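Local coordinates for hypothetical protein PA4535 (Pseudomonas aeruginosa, PDB 1Y0K) that is of unknown function but belongs to a family of putative endonucleases in the PD-(D/E)XK nuclease clan, at residues M174-H186 with N196-L209. Residues are numbered along the deposited sequence; the frame is centred on the assembly and turned at random.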
HETATM    1  N   MSE A 174      -2.632  -2.260  -0.361  1.00 12.83           N
HETATM    2  CA  MSE A 174      -1.556  -2.039   0.606  1.00 14.06           C
HETATM    3  C   MSE A 174      -0.333  -2.869   0.242  1.00 13.12           C
HETATM    4  O   MSE A 174      -0.440  -3.988  -0.268  1.00 12.08           O
HETATM    5  CB  MSE A 174      -1.975  -2.463   2.017  1.00 14.00           C
HETATM    6  CG  MSE A 174      -3.153  -1.745   2.643  1.00 17.48           C
HETATM    7 SE   MSE A 174      -3.522  -2.530   4.273  1.00 18.35          SE
HETATM    8  CE  MSE A 174      -3.934  -4.170   3.812  1.00 23.55           C
ATOM      9  N   VAL A 175       0.832  -2.319   0.530  1.00 12.58           N
ATOM     10  CA  VAL A 175       2.077  -3.075   0.413  1.00 12.82           C
ATOM     11  C   VAL A 175       3.001  -2.647   1.546  1.00 13.25           C
ATOM     12  O   VAL A 175       2.997  -1.498   1.961  1.00 13.30           O
ATOM     13  CB  VAL A 175       2.749  -2.891  -0.978  1.00 13.03           C
ATOM     14  CG1 VAL A 175       3.183  -1.435  -1.214  1.00 12.68           C
ATOM     15  CG2 VAL A 175       3.959  -3.848  -1.139  1.00 13.56           C
ATOM     16  N   GLY A 176       3.776  -3.593   2.063  1.00 13.67           N
ATOM     17  CA  GLY A 176       4.802  -3.279   3.047  1.00 13.96           C
ATOM     18  C   GLY A 176       5.879  -4.336   2.964  1.00 14.19           C
ATOM     19  O   GLY A 176       5.812  -5.224   2.125  1.00 14.25           O
ATOM     20  N   PRO A 177       6.888  -4.252   3.841  1.00 14.95           N
ATOM     21  CA  PRO A 177       7.947  -5.253   3.775  1.00 15.40           C
ATOM     22  C   PRO A 177       7.436  -6.685   3.984  1.00 15.83           C
ATOM     23  O   PRO A 177       8.032  -7.633   3.458  1.00 17.34           O
ATOM     24  CB  PRO A 177       8.917  -4.816   4.886  1.00 15.68           C
ATOM     25  CG  PRO A 177       8.620  -3.325   5.083  1.00 15.94           C
ATOM     26  CD  PRO A 177       7.131  -3.232   4.875  1.00 15.42           C
ATOM     27  N   THR A 178       6.329  -6.854   4.704  1.00 15.14           N
ATOM     28  CA  THR A 178       5.860  -8.211   5.028  1.00 15.89           C
ATOM     29  C   THR A 178       4.754  -8.768   4.132  1.00 15.13           C
ATOM     30  O   THR A 178       4.514  -9.971   4.143  1.00 15.60           O
ATOM     31  CB  THR A 178       5.374  -8.328   6.484  1.00 15.67           C
ATOM     32  OG1 THR A 178       4.267  -7.440   6.688  1.00 18.50           O
ATOM     33  CG2 THR A 178       6.505  -7.960   7.455  1.00 17.58           C
ATOM     34  N   PHE A 179       4.069  -7.909   3.377  1.00 14.46           N
ATOM     35  CA  PHE A 179       2.887  -8.380   2.641  1.00 13.85           C
ATOM     36  C   PHE A 179       2.397  -7.374   1.612  1.00 13.00           C
ATOM     37  O   PHE A 179       2.810  -6.220   1.620  1.00 12.21           O
ATOM     38  CB  PHE A 179       1.743  -8.695   3.615  1.00 15.12           C
ATOM     39  CG  PHE A 179       0.945  -7.485   4.023  1.00 17.31           C
ATOM     40  CD1 PHE A 179      -0.309  -7.249   3.459  1.00 19.83           C
ATOM     41  CD2 PHE A 179       1.457  -6.572   4.937  1.00 19.55           C
ATOM     42  CE1 PHE A 179      -1.054  -6.129   3.819  1.00 21.88           C
ATOM     43  CE2 PHE A 179       0.715  -5.434   5.310  1.00 22.24           C
ATOM     44  CZ  PHE A 179      -0.538  -5.216   4.745  1.00 21.64           C
ATOM     45  N   ALA A 180       1.515  -7.838   0.729  1.00 12.29           N
ATOM     46  CA  ALA A 180       0.743  -6.961  -0.157  1.00 11.15           C
ATOM     47  C   ALA A 180      -0.676  -7.508  -0.256  1.00 11.62           C
ATOM     48  O   ALA A 180      -0.905  -8.721  -0.145  1.00 11.50           O
ATOM     49  CB  ALA A 180       1.383  -6.884  -1.518  1.00 11.57           C
ATOM     50  N   ARG A 181      -1.638  -6.610  -0.428  1.00 11.33           N
ATOM     51  CA  ARG A 181      -3.018  -7.023  -0.604  1.00 11.72           C
ATOM     52  C   ARG A 181      -3.785  -5.956  -1.367  1.00 11.59           C
ATOM     53  O   ARG A 181      -3.667  -4.765  -1.069  1.00 11.94           O
ATOM     54  CB  ARG A 181      -3.689  -7.267   0.753  1.00 12.11           C
ATOM     55  CG  ARG A 181      -5.158  -7.676   0.646  1.00 12.23           C
ATOM     56  CD  ARG A 181      -5.774  -7.885   2.034  1.00 13.64           C
ATOM     57  NE  ARG A 181      -7.203  -8.180   1.939  1.00 17.47           N
ATOM     58  CZ  ARG A 181      -7.717  -9.408   1.846  1.00 17.95           C
ATOM     59  NH1 ARG A 181      -6.933 -10.482   1.875  1.00 18.37           N
ATOM     60  NH2 ARG A 181      -9.030  -9.566   1.744  1.00 17.37           N
ATOM     61  N   VAL A 182      -4.562  -6.394  -2.350  1.00 11.44           N
ATOM     62  CA  VAL A 182      -5.557  -5.523  -2.977  1.00 12.18           C
ATOM     63  C   VAL A 182      -6.817  -5.615  -2.104  1.00 12.23           C
ATOM     64  O   VAL A 182      -7.417  -6.698  -1.979  1.00 13.24           O
ATOM     65  CB  VAL A 182      -5.859  -5.977  -4.434  1.00 11.52           C
ATOM     66  CG1 VAL A 182      -6.955  -5.101  -5.058  1.00 13.09           C
ATOM     67  CG2 VAL A 182      -4.581  -5.941  -5.283  1.00 14.26           C
ATOM     68  N   LEU A 183      -7.195  -4.502  -1.467  1.00 12.67           N
ATOM     69  CA  LEU A 183      -8.362  -4.493  -0.565  1.00 13.08           C
ATOM     70  C   LEU A 183      -9.676  -4.498  -1.323  1.00 13.69           C
ATOM     71  O   LEU A 183     -10.603  -5.218  -0.949  1.00 13.45           O
ATOM     72  CB  LEU A 183      -8.331  -3.315   0.415  1.00 13.41           C
ATOM     73  CG  LEU A 183      -7.144  -3.244   1.379  1.00 14.84           C
ATOM     74  CD1 LEU A 183      -7.381  -2.173   2.432  1.00 15.37           C
ATOM     75  CD2 LEU A 183      -6.906  -4.598   2.055  1.00 18.26           C
ATOM     76  N   PHE A 184      -9.758  -3.677  -2.368  1.00 13.23           N
ATOM     77  CA  PHE A 184     -10.902  -3.693  -3.274  1.00 13.81           C
ATOM     78  C   PHE A 184     -10.515  -3.090  -4.609  1.00 13.84           C
ATOM     79  O   PHE A 184      -9.556  -2.329  -4.701  1.00 13.52           O
ATOM     80  CB  PHE A 184     -12.138  -2.985  -2.672  1.00 13.68           C
ATOM     81  CG  PHE A 184     -12.033  -1.470  -2.589  1.00 13.95           C
ATOM     82  CD1 PHE A 184     -12.330  -0.666  -3.692  1.00 14.26           C
ATOM     83  CD2 PHE A 184     -11.705  -0.852  -1.382  1.00 13.17           C
ATOM     84  CE1 PHE A 184     -12.263   0.728  -3.605  1.00 13.97           C
ATOM     85  CE2 PHE A 184     -11.647   0.539  -1.276  1.00 14.45           C
ATOM     86  CZ  PHE A 184     -11.924   1.334  -2.388  1.00 13.43           C
ATOM     87  N   ALA A 185     -11.262  -3.443  -5.653  1.00 14.53           N
ATOM     88  CA  ALA A 185     -11.034  -2.856  -6.965  1.00 15.41           C
ATOM     89  C   ALA A 185     -12.320  -2.952  -7.761  1.00 16.40           C
ATOM     90  O   ALA A 185     -12.876  -4.049  -7.913  1.00 16.61           O
ATOM     91  CB  ALA A 185      -9.907  -3.558  -7.681  1.00 15.25           C
ATOM     92  N   HIS A 186     -12.812  -1.802  -8.216  1.00 17.41           N
ATOM     93  CA  HIS A 186     -14.049  -1.751  -8.989  1.00 19.24           C
ATOM     94  C   HIS A 186     -13.851  -2.304 -10.395  1.00 20.01           C
ATOM     95  O   HIS A 186     -12.728  -2.431 -10.875  1.00 19.76           O
ATOM     96  CB  HIS A 186     -14.594  -0.327  -9.064  1.00 19.50           C
ATOM     97  CG  HIS A 186     -15.256   0.136  -7.808  1.00 21.39           C
ATOM     98  ND1 HIS A 186     -16.571  -0.161  -7.503  1.00 23.46           N
ATOM     99  CD2 HIS A 186     -14.795   0.899  -6.790  1.00 21.48           C
ATOM    100  CE1 HIS A 186     -16.885   0.395  -6.346  1.00 24.01           C
ATOM    101  NE2 HIS A 186     -15.825   1.040  -5.892  1.00 22.88           N
ATOM    102  N   ASN A 196      -6.239 -10.015  -8.351  1.00 18.83           N
ATOM    103  CA  ASN A 196      -5.616 -10.301  -7.067  1.00 18.44           C
ATOM    104  C   ASN A 196      -6.500 -10.072  -5.831  1.00 17.92           C
ATOM    105  O   ASN A 196      -6.027 -10.065  -4.723  1.00 18.10           O
ATOM    106  CB  ASN A 196      -4.299  -9.548  -6.948  1.00 18.61           C
ATOM    107  CG  ASN A 196      -3.224 -10.155  -7.805  1.00 19.17           C
ATOM    108  OD1 ASN A 196      -2.633 -11.156  -7.439  1.00 20.28           O
ATOM    109  ND2 ASN A 196      -3.001  -9.580  -8.968  1.00 18.93           N
ATOM    110  N   LEU A 197      -7.791  -9.866  -6.050  1.00 17.60           N
ATOM    111  CA  LEU A 197      -8.741  -9.812  -4.954  1.00 17.99           C
ATOM    112  C   LEU A 197      -8.824 -11.146  -4.224  1.00 18.44           C
ATOM    113  O   LEU A 197      -8.671 -12.187  -4.828  1.00 19.72           O
ATOM    114  CB  LEU A 197     -10.119  -9.403  -5.453  1.00 17.80           C
ATOM    115  CG  LEU A 197     -10.241  -7.986  -5.994  1.00 17.66           C
ATOM    116  CD1 LEU A 197     -11.561  -7.815  -6.734  1.00 16.91           C
ATOM    117  CD2 LEU A 197     -10.104  -6.985  -4.861  1.00 17.23           C
ATOM    118  N   GLY A 198      -9.087 -11.095  -2.925  1.00 18.74           N
ATOM    119  CA  GLY A 198      -9.425 -12.276  -2.156  1.00 19.70           C
ATOM    120  C   GLY A 198      -8.235 -13.030  -1.581  1.00 20.00           C
ATOM    121  O   GLY A 198      -8.348 -14.181  -1.204  1.00 20.03           O
ATOM    122  N   ARG A 199      -7.094 -12.360  -1.535  1.00 20.61           N
ATOM    123  CA  ARG A 199      -5.842 -13.007  -1.187  1.00 21.01           C
ATOM    124  C   ARG A 199      -4.872 -11.995  -0.635  1.00 19.52           C
ATOM    125  O   ARG A 199      -4.968 -10.828  -0.940  1.00 19.18           O
ATOM    126  CB  ARG A 199      -5.234 -13.740  -2.378  1.00 21.36           C
ATOM    127  CG  ARG A 199      -4.426 -12.899  -3.338  1.00 23.79           C
ATOM    128  CD  ARG A 199      -4.210 -13.545  -4.703  1.00 24.53           C
ATOM    129  NE  ARG A 199      -2.816 -13.519  -5.129  1.00 31.55           N
ATOM    130  CZ  ARG A 199      -2.341 -14.136  -6.207  1.00 32.36           C
ATOM    131  NH1 ARG A 199      -1.053 -14.079  -6.518  1.00 32.62           N
ATOM    132  NH2 ARG A 199      -3.160 -14.807  -6.983  1.00 34.04           N
ATOM    133  N   SER A 200      -3.959 -12.471   0.187  1.00 17.74           N
ATOM    134  CA  SER A 200      -2.849 -11.671   0.658  1.00 16.41           C
ATOM    135  C   SER A 200      -1.552 -12.351   0.236  1.00 15.66           C
ATOM    136  O   SER A 200      -1.463 -13.565   0.213  1.00 15.10           O
ATOM    137  CB  SER A 200      -2.912 -11.527   2.177  1.00 17.02           C
ATOM    138  OG  SER A 200      -3.968 -10.680   2.585  1.00 17.90           O
ATOM    139  N   ILE A 201      -0.562 -11.539  -0.111  1.00 14.69           N
ATOM    140  CA  ILE A 201       0.764 -12.075  -0.392  1.00 14.74           C
ATOM    141  C   ILE A 201       1.703 -11.869   0.793  1.00 14.41           C
ATOM    142  O   ILE A 201       1.955 -10.737   1.208  1.00 13.50           O
ATOM    143  CB  ILE A 201       1.355 -11.421  -1.654  1.00 15.06           C
ATOM    144  CG1 ILE A 201       0.295 -11.331  -2.754  1.00 18.69           C
ATOM    145  CG2 ILE A 201       2.569 -12.198  -2.139  1.00 16.31           C
ATOM    146  CD1 ILE A 201      -0.293 -12.669  -3.146  1.00 22.02           C
ATOM    147  N   LEU A 202       2.238 -12.954   1.312  1.00 14.10           N
ATOM    148  CA  LEU A 202       3.127 -12.854   2.448  1.00 16.53           C
ATOM    149  C   LEU A 202       4.554 -13.070   2.015  1.00 16.90           C
ATOM    150  O   LEU A 202       4.877 -14.107   1.467  1.00 17.64           O
ATOM    151  CB  LEU A 202       2.769 -13.896   3.491  1.00 15.94           C
ATOM    152  CG  LEU A 202       1.733 -13.560   4.547  1.00 18.93           C
ATOM    153  CD1 LEU A 202       0.448 -13.084   3.930  1.00 21.75           C
ATOM    154  CD2 LEU A 202       1.521 -14.751   5.467  1.00 18.92           C
ATOM    155  N   PHE A 203       5.395 -12.087   2.294  1.00 17.30           N
ATOM    156  CA  PHE A 203       6.794 -12.171   1.963  1.00 18.57           C
ATOM    157  C   PHE A 203       7.584 -12.861   3.048  1.00 18.95           C
ATOM    158  O   PHE A 203       7.464 -12.518   4.213  1.00 18.16           O
ATOM    159  CB  PHE A 203       7.378 -10.791   1.754  1.00 18.96           C
ATOM    160  CG  PHE A 203       6.767 -10.055   0.622  1.00 21.38           C
ATOM    161  CD1 PHE A 203       6.255  -8.796   0.806  1.00 23.20           C
ATOM    162  CD2 PHE A 203       6.721 -10.605  -0.622  1.00 23.41           C
ATOM    163  CE1 PHE A 203       5.706  -8.107  -0.222  1.00 24.37           C
ATOM    164  CE2 PHE A 203       6.165  -9.913  -1.651  1.00 25.56           C
ATOM    165  CZ  PHE A 203       5.658  -8.668  -1.441  1.00 24.19           C
ATOM    166  N   ASP A 204       8.424 -13.800   2.643  1.00 18.85           N
ATOM    167  CA  ASP A 204       9.573 -14.172   3.449  1.00 20.19           C
ATOM    168  C   ASP A 204      10.452 -12.976   3.793  1.00 20.83           C
ATOM    169  O   ASP A 204      10.523 -12.020   3.045  1.00 21.01           O
ATOM    170  CB  ASP A 204      10.410 -15.228   2.753  1.00 20.00           C
ATOM    171  CG  ASP A 204       9.662 -16.510   2.528  1.00 21.10           C
ATOM    172  OD1 ASP A 204       8.479 -16.570   2.885  1.00 23.15           O
ATOM    173  OD2 ASP A 204      10.190 -17.504   2.001  1.00 22.97           O
ATOM    174  N   ALA A 205      11.115 -13.042   4.935  1.00 22.28           N
ATOM    175  CA  ALA A 205      12.035 -11.989   5.307  1.00 23.17           C
ATOM    176  C   ALA A 205      12.987 -11.678   4.160  1.00 23.76           C
ATOM    177  O   ALA A 205      13.571 -12.569   3.575  1.00 24.36           O
ATOM    178  CB  ALA A 205      12.788 -12.357   6.544  1.00 23.38           C
ATOM    179  N   GLY A 206      13.115 -10.394   3.845  1.00 24.55           N
ATOM    180  CA  GLY A 206      14.044  -9.937   2.802  1.00 25.12           C
ATOM    181  C   GLY A 206      13.490  -9.878   1.385  1.00 25.76           C
ATOM    182  O   GLY A 206      14.111  -9.286   0.490  1.00 26.37           O
ATOM    183  N   VAL A 207      12.323 -10.479   1.167  1.00 25.35           N
ATOM    184  CA  VAL A 207      11.777 -10.600  -0.189  1.00 25.52           C
ATOM    185  C   VAL A 207      10.952  -9.372  -0.595  1.00 26.28           C
ATOM    186  O   VAL A 207      10.925  -8.985  -1.777  1.00 25.94           O
ATOM    187  CB  VAL A 207      10.957 -11.902  -0.355  1.00 25.42           C
ATOM    188  CG1 VAL A 207      10.447 -12.057  -1.775  1.00 24.87           C
ATOM    189  CG2 VAL A 207      11.808 -13.103   0.028  1.00 24.77           C
ATOM    190  N   GLY A 208      10.290  -8.771   0.388  1.00 26.98           N
ATOM    191  CA  GLY A 208       9.392  -7.645   0.149  1.00 28.47           C
ATOM    192  C   GLY A 208      10.093  -6.399  -0.350  1.00 29.69           C
ATOM    193  O   GLY A 208       9.593  -5.715  -1.249  1.00 30.10           O
ATOM    194  N   LEU A 209      11.258  -6.112   0.227  1.00 30.53           N
ATOM    195  CA  LEU A 209      11.997  -4.892  -0.089  1.00 31.40           C
ATOM    196  C   LEU A 209      12.932  -5.100  -1.272  1.00 31.89           C
ATOM    197  O   LEU A 209      13.408  -4.131  -1.866  1.00 32.42           O
ATOM    198  CB  LEU A 209      12.792  -4.413   1.130  1.00 31.71           C
ATOM    199  CG  LEU A 209      12.030  -4.055   2.414  1.00 32.30           C
ATOM    200  CD1 LEU A 209      13.012  -3.715   3.527  1.00 32.78           C
ATOM    201  CD2 LEU A 209      11.051  -2.906   2.190  1.00 32.34           C
TER
HETATM  202  O   HOH W   1      10.194  -9.306   3.164  1.00 25.43           O
HETATM  203  O   HOH W   2       5.167 -12.224   5.807  1.00 28.52           O
HETATM  204  O   HOH W   3      -4.261  -9.086  -2.976  1.00 17.62           O
HETATM  205  O   HOH W   4      -9.205  -8.697  -1.449  1.00 27.89           O
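A180 and I201 face each other as an antiparallel hydrogen-bonded pair. The bond from I201 N to A180 O is short and nearly straight (2.8 Å, 174° at the hydrogen), while A180 N donates to a lone pair of I201 O, in the carbonyl plane. Beyond the non-hydrogen-bonded pair F179–L202, F203 N reaches T178 O at 2.9 Å, approaching from above the carbonyl plane. In the other direction the side chains take over: R181, with CG anti to the backbone N (chi1 179°) and extended as far as NE, brings NH1 to S200 OG at 3.1 Å, the hydroxyl lying at the guanidinium edge. The length of an extended arginine lets its guanidinium reach the small S200 hydroxyl.

Past S200 the chains diverge and water fills in. One molecule accepts from V182 N and donates to N196 O and R199 O; another links V182 O to G198 N. G198, at a positive phi of 88°, suits the turn there. Strand 201-202 is an edge strand of the mixed sheet, antiparallel to 179-185, which itself returns antiparallel to 171-175 through the tight turn G176–F179, with P177 and T178 at its corners; proline's restricted phi fits such a corner.

The F203 ring directs its edge at G176 O and its CD1 lies 3.4 Å from P177 O; G208 CA lies over one face, toward the rim, and A40 of helix 26-40 also touches the ring. G208, with no side chain, brings its CA within 3.6 Å of P177 O in a CA-H...O contact. L209 CD2 meets P177 CG at 3.8 Å, both residues also touching Q13 of helix 3-23. At the far end L197 CD2 reaches V182 CG1 at 3.7 Å and lies equally near F184 CA, beside the classic bulge that L183 and F184 form opposite L172.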